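Local structure of TRAP dicarboxylate transporter, DctP subunit (Ochrobactrum anthropi, 4P47) at residues 161-164 with 165-168; 73-76 with 77-80. The protein probably serves as the periplasmic solute-binding subunit of a TRAP transporter, capturing a small ligand, perhaps a carboxylate, for delivery to the membrane components. All coordinates share one frame; numbering follows the deposited sequence. Where two conformers were deposited one is given.

How the interactions relate
Both contacts are local, formed where a loop enters a helix, and they lie on opposite sides of the chain's centre: their own centres are 36 Å apart and their nearest atoms about 26 Å, so they do not touch. Interaction 2 comes first along the chain, where the loop after strand 63-68 enters helix 76-85. Interaction 1 follows where the loop after strand 141-156 enters the short helix 164-167. The mixed sheet spans both neighbourhoods: 73-80 packs on strands 30-35 and 90-94, whereas V161 bonds to T231 of the long strand 229-245, which pairs with both 90-94 and 141-156. This separation is consistent with the two-lobed solute-binding protein fold.

Interaction 1 (161-164 with 165-168); sequences VAKL and EDIA
D166 folds its carboxylate back over the turn that precedes it and meets both A162 and K163. CB of D166 points toward 161-164, and a chi1 of -60° turns CG away from its own carbonyl carbon and back toward A162 N and K163. OD2 accepts from A162 N at 2.8 Å with an N-H...O angle of 161°, using its anti lone pair. OD1 is met on its syn side by K163 NZ at 3.0 Å, the nitrogen standing 21° out of the carboxylate plane; this is a salt bridge, with a weaker bond from the same NZ to OD2. K163 brings its amine there by a bend at the last torsion, its CG lying 3.5 Å from D166 OD2. The backbone answers in the other direction: D166 N donates to K163 O at 3.0 Å, and I167 N to L164 O at 2.9 Å, i to i+3 bonds leading into a short, weakly bonded helical turn. A168 N adds only a weak bond to L164 O. V161 CG1 packs 3.6 Å from I167 CG1, the two side chains crossing at about a right angle. Outside these residues, H159 NE2 bonds to D166 O and T231 OG1 to V161 O.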
ATOM      1  N   VAL A 161       5.651  22.118  -3.165  1.00  8.83           N
ATOM      2  CA  VAL A 161       4.219  21.922  -3.339  1.00  8.63           C
ATOM      3  C   VAL A 161       3.516  21.956  -1.986  1.00 11.35           C
ATOM      4  O   VAL A 161       3.690  21.080  -1.120  1.00 11.33           O
ATOM      5  CB  VAL A 161       3.941  20.612  -4.064  1.00  9.36           C
ATOM      6  CG1 VAL A 161       2.458  20.277  -3.974  1.00 11.08           C
ATOM      7  CG2 VAL A 161       4.394  20.718  -5.503  1.00  9.58           C
ATOM      8  N   ALA A 162       2.694  22.975  -1.797  1.00 10.32           N
ATOM      9  CA  ALA A 162       1.963  23.130  -0.542  1.00 11.63           C
ATOM     10  C   ALA A 162       0.442  23.211  -0.746  1.00 11.66           C
ATOM     11  O   ALA A 162      -0.333  23.236   0.225  1.00 16.54           O
ATOM     12  CB  ALA A 162       2.484  24.353   0.193  1.00 16.29           C
ATOM     13  N   LYS A 163       0.014  23.266  -2.000  1.00 11.73           N
ATOM     14  CA  LYS A 163      -1.384  23.483  -2.341  1.00 13.56           C
ATOM     15  C   LYS A 163      -1.578  23.165  -3.815  1.00 12.45           C
ATOM     16  O   LYS A 163      -0.614  22.988  -4.557  1.00 12.54           O
ATOM     17  CB  LYS A 163      -1.775  24.942  -2.055  1.00 13.42           C
ATOM     18  CG  LYS A 163      -1.000  25.964  -2.870  1.00 15.17           C
ATOM     19  CD  LYS A 163      -1.395  27.394  -2.539  1.00 17.50           C
ATOM     20  CE  LYS A 163      -0.526  28.387  -3.286  1.00 20.24           C
ATOM     21  NZ  LYS A 163       0.889  28.302  -2.836  1.00 24.74           N
ATOM     22  N   LEU A 164      -2.840  23.074  -4.223  1.00 14.67           N
ATOM     23  CA  LEU A 164      -3.228  22.699  -5.575  1.00 11.74           C
ATOM     24  C   LEU A 164      -2.530  23.501  -6.672  1.00 17.95           C
ATOM     25  O   LEU A 164      -2.017  22.952  -7.652  1.00 15.53           O
ATOM     26  CB  LEU A 164      -4.751  22.874  -5.691  1.00 17.23           C
ATOM     27  CG  LEU A 164      -5.388  22.614  -7.052  1.00 21.76           C
ATOM     28  CD1 LEU A 164      -5.214  21.181  -7.409  1.00 20.71           C
ATOM     29  CD2 LEU A 164      -6.865  22.985  -7.044  1.00 26.61           C
ATOM     30  N   GLU A 165      -2.506  24.812  -6.505  0.63 14.13           N
ATOM     31  CA  GLU A 165      -1.983  25.698  -7.521  1.00 21.20           C
ATOM     32  C   GLU A 165      -0.507  25.393  -7.800  0.63 13.93           C
ATOM     33  O   GLU A 165      -0.025  25.586  -8.917  0.63 15.22           O
ATOM     34  CB  GLU A 165      -2.194  27.143  -7.044  0.63 22.21           C
ATOM     35  CG  GLU A 165      -3.676  27.624  -7.046  0.63 24.62           C
ATOM     36  CD  GLU A 165      -4.533  27.179  -5.845  0.63 22.78           C
ATOM     37  OE1 GLU A 165      -4.041  26.560  -4.881  0.63 11.08           O
ATOM     38  OE2 GLU A 165      -5.750  27.473  -5.865  0.63 31.26           O
ATOM     39  N   ASP A 166       0.197  24.889  -6.784  1.00 14.25           N
ATOM     40  CA  ASP A 166       1.619  24.533  -6.915  1.00 12.42           C
ATOM     41  C   ASP A 166       1.838  23.309  -7.810  1.00 12.29           C
ATOM     42  O   ASP A 166       2.946  23.080  -8.312  1.00 12.26           O
ATOM     43  CB  ASP A 166       2.254  24.265  -5.545  1.00 11.85           C
ATOM     44  CG  ASP A 166       2.184  25.461  -4.608  1.00 13.42           C
ATOM     45  OD1 ASP A 166       1.971  26.591  -5.097  1.00 15.28           O
ATOM     46  OD2 ASP A 166       2.363  25.253  -3.385  1.00 11.50           O
ATOM     47  N   ILE A 167       0.807  22.497  -7.964  1.00 10.18           N
ATOM     48  CA  ILE A 167       0.912  21.259  -8.757  1.00 12.47           C
ATOM     49  C   ILE A 167       0.631  21.536 -10.235  1.00 14.79           C
ATOM     50  O   ILE A 167       1.078  20.796 -11.112  1.00 11.52           O
ATOM     51  CB  ILE A 167      -0.062  20.175  -8.245  1.00 14.37           C
ATOM     52  CG1 ILE A 167       0.260  19.811  -6.796  1.00 13.37           C
ATOM     53  CG2 ILE A 167      -0.016  18.921  -9.099  1.00 13.26           C
ATOM     54  CD1 ILE A 167      -0.826  19.019  -6.133  1.00 16.18           C
ATOM     55  N   ALA A 168      -0.088  22.630 -10.499  1.00 22.42           N
ATOM     56  CA  ALA A 168      -0.489  22.985 -11.859  1.00 21.90           C
ATOM     57  C   ALA A 168       0.675  22.917 -12.832  1.00 12.58           C
ATOM     58  O   ALA A 168       1.695  23.560 -12.638  1.00 17.36           O
ATOM     59  CB  ALA A 168      -1.104  24.399 -11.878  1.00 23.63           C
TER

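Interaction 2 (73-76 with 77-80); sequences LGSD and PQTL
Q78 reaches back along the chain from the first turn of its helix to S75, G74 and L73. Its CB lies 3.4 Å from S75 OG. With CG anti to the backbone N (chi1 180°) and the chain extended beyond it, the amide is carried to the loop: CD comes near G74 CA and L73 O, and OE1 sits 3.1 Å from G74 CA. OE1 also takes a weak bond from S75 N at 3.5 Å, while the nearest loop atom to NE2 is L73 O, at 3.7 Å. This weak bond runs counter to the stronger one from Q78 N to S75 OG, 3.1 Å long at an N-H...O angle of 157°, and the reciprocal pair makes a capping box, with S75 as the N-cap of helix 76-85. S75 places OG for this by turning it between its backbone N and carbonyl carbon (chi1 72°). The helical bonds then begin: T79 N to S75 O at 2.9 Å and L80 N to D76 O at 2.8 Å. T79 turns OG1 to the loop as well, where two waters link it to L73 O and G74 O; each water donates to its carbonyl. T79 packs against A35 and T91, L80 against M93.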
ATOM      1  N   LEU A  73       9.922 -15.383  -8.324  1.00 11.71           N
ATOM      2  CA  LEU A  73       8.907 -16.254  -8.909  1.00 12.61           C
ATOM      3  C   LEU A  73       8.036 -15.531  -9.910  1.00 12.68           C
ATOM      4  O   LEU A  73       7.241 -16.165 -10.597  1.00 16.83           O
ATOM      5  CB  LEU A  73       8.014 -16.893  -7.838  1.00 11.73           C
ATOM      6  CG  LEU A  73       8.716 -17.857  -6.881  1.00 11.11           C
ATOM      7  CD1 LEU A  73       7.697 -18.620  -6.083  1.00 11.36           C
ATOM      8  CD2 LEU A  73       9.638 -18.820  -7.624  1.00 14.25           C
ATOM      9  N   GLY A  74       8.182 -14.219 -10.011  1.00 13.16           N
ATOM     10  CA  GLY A  74       7.400 -13.443 -10.956  1.00 14.93           C
ATOM     11  C   GLY A  74       6.861 -12.158 -10.365  1.00 11.29           C
ATOM     12  O   GLY A  74       7.021 -11.878  -9.171  1.00 11.14           O
ATOM     13  N   SER A  75       6.218 -11.365 -11.205  1.00 11.67           N
ATOM     14  CA  SER A  75       5.580 -10.135 -10.759  1.00  9.62           C
ATOM     15  C   SER A  75       4.456 -10.439  -9.782  1.00 11.66           C
ATOM     16  O   SER A  75       3.994 -11.573  -9.697  1.00 10.83           O
ATOM     17  CB  SER A  75       5.009  -9.370 -11.958  1.00 11.85           C
ATOM     18  OG  SER A  75       3.879 -10.029 -12.470  1.00 13.30           O
ATOM     19  N   ASP A  76       3.992  -9.423  -9.070  1.00 10.21           N
ATOM     20  CA  ASP A  76       2.872  -9.637  -8.161  1.00  8.62           C
ATOM     21  C   ASP A  76       1.607 -10.132  -8.894  1.00  9.57           C
ATOM     22  O   ASP A  76       0.987 -11.100  -8.462  1.00  9.46           O
ATOM     23  CB  ASP A  76       2.629  -8.395  -7.298  1.00 10.56           C
ATOM     24  CG  ASP A  76       3.706  -8.188  -6.257  1.00 12.08           C
ATOM     25  OD1 ASP A  76       4.448  -9.134  -5.931  1.00 12.42           O
ATOM     26  OD2 ASP A  76       3.823  -7.047  -5.761  1.00 14.23           O
ATOM     27  N   PRO A  77       1.223  -9.501 -10.026  1.00 10.93           N
ATOM     28  CA  PRO A  77       0.080 -10.030 -10.790  1.00 11.41           C
ATOM     29  C   PRO A  77       0.253 -11.497 -11.270  1.00  8.58           C
ATOM     30  O   PRO A  77      -0.687 -12.279 -11.314  1.00 10.75           O
ATOM     31  CB  PRO A  77      -0.006  -9.078 -11.996  1.00 13.81           C
ATOM     32  CG  PRO A  77       0.622  -7.836 -11.538  1.00 18.49           C
ATOM     33  CD  PRO A  77       1.692  -8.213 -10.557  1.00 12.67           C
ATOM     34  N   GLN A  78       1.475 -11.846 -11.652  1.00 10.81           N
ATOM     35  CA  GLN A  78       1.761 -13.213 -12.057  1.00 11.24           C
ATOM     36  C   GLN A  78       1.551 -14.159 -10.870  1.00 10.68           C
ATOM     37  O   GLN A  78       0.857 -15.171 -10.982  1.00 11.08           O
ATOM     38  CB  GLN A  78       3.178 -13.324 -12.624  1.00 15.12           C
ATOM     39  CG  GLN A  78       3.548 -14.737 -13.063  1.00 18.17           C
ATOM     40  CD  GLN A  78       4.995 -14.856 -13.501  1.00 33.58           C
ATOM     41  OE1 GLN A  78       5.724 -13.862 -13.565  1.00 33.14           O
ATOM     42  NE2 GLN A  78       5.420 -16.078 -13.799  1.00 36.68           N
ATOM     43  N   THR A  79       2.120 -13.811  -9.726  1.00 10.87           N
ATOM     44  CA  THR A  79       2.005 -14.651  -8.538  1.00 10.11           C
ATOM     45  C   THR A  79       0.574 -14.737  -8.029  1.00 10.48           C
ATOM     46  O   THR A  79       0.150 -15.769  -7.538  1.00 11.06           O
ATOM     47  CB  THR A  79       3.014 -14.212  -7.478  1.00 12.72           C
ATOM     48  OG1 THR A  79       4.316 -14.566  -7.958  1.00 13.04           O
ATOM     49  CG2 THR A  79       2.773 -14.896  -6.139  1.00 10.72           C
ATOM     50  N   LEU A  80      -0.199 -13.675  -8.204  1.00 10.19           N
ATOM     51  CA  LEU A  80      -1.617 -13.738  -7.879  1.00  9.74           C
ATOM     52  C   LEU A  80      -2.298 -14.894  -8.624  1.00 10.81           C
ATOM     53  O   LEU A  80      -3.001 -15.710  -8.024  1.00 12.32           O
ATOM     54  CB  LEU A  80      -2.310 -12.415  -8.224  1.00 10.49           C
ATOM     55  CG  LEU A  80      -3.744 -12.328  -7.684  1.00 10.18           C
ATOM     56  CD1 LEU A  80      -3.681 -12.239  -6.161  1.00 14.23           C
ATOM     57  CD2 LEU A  80      -4.461 -11.124  -8.247  1.00 18.88           C
TER
HETATM   58  O   HOH W   1       4.598 -16.465  -9.948  1.00 17.09           O
HETATM   59  O   HOH W   2       6.395 -13.150  -6.634  1.00 13.68           O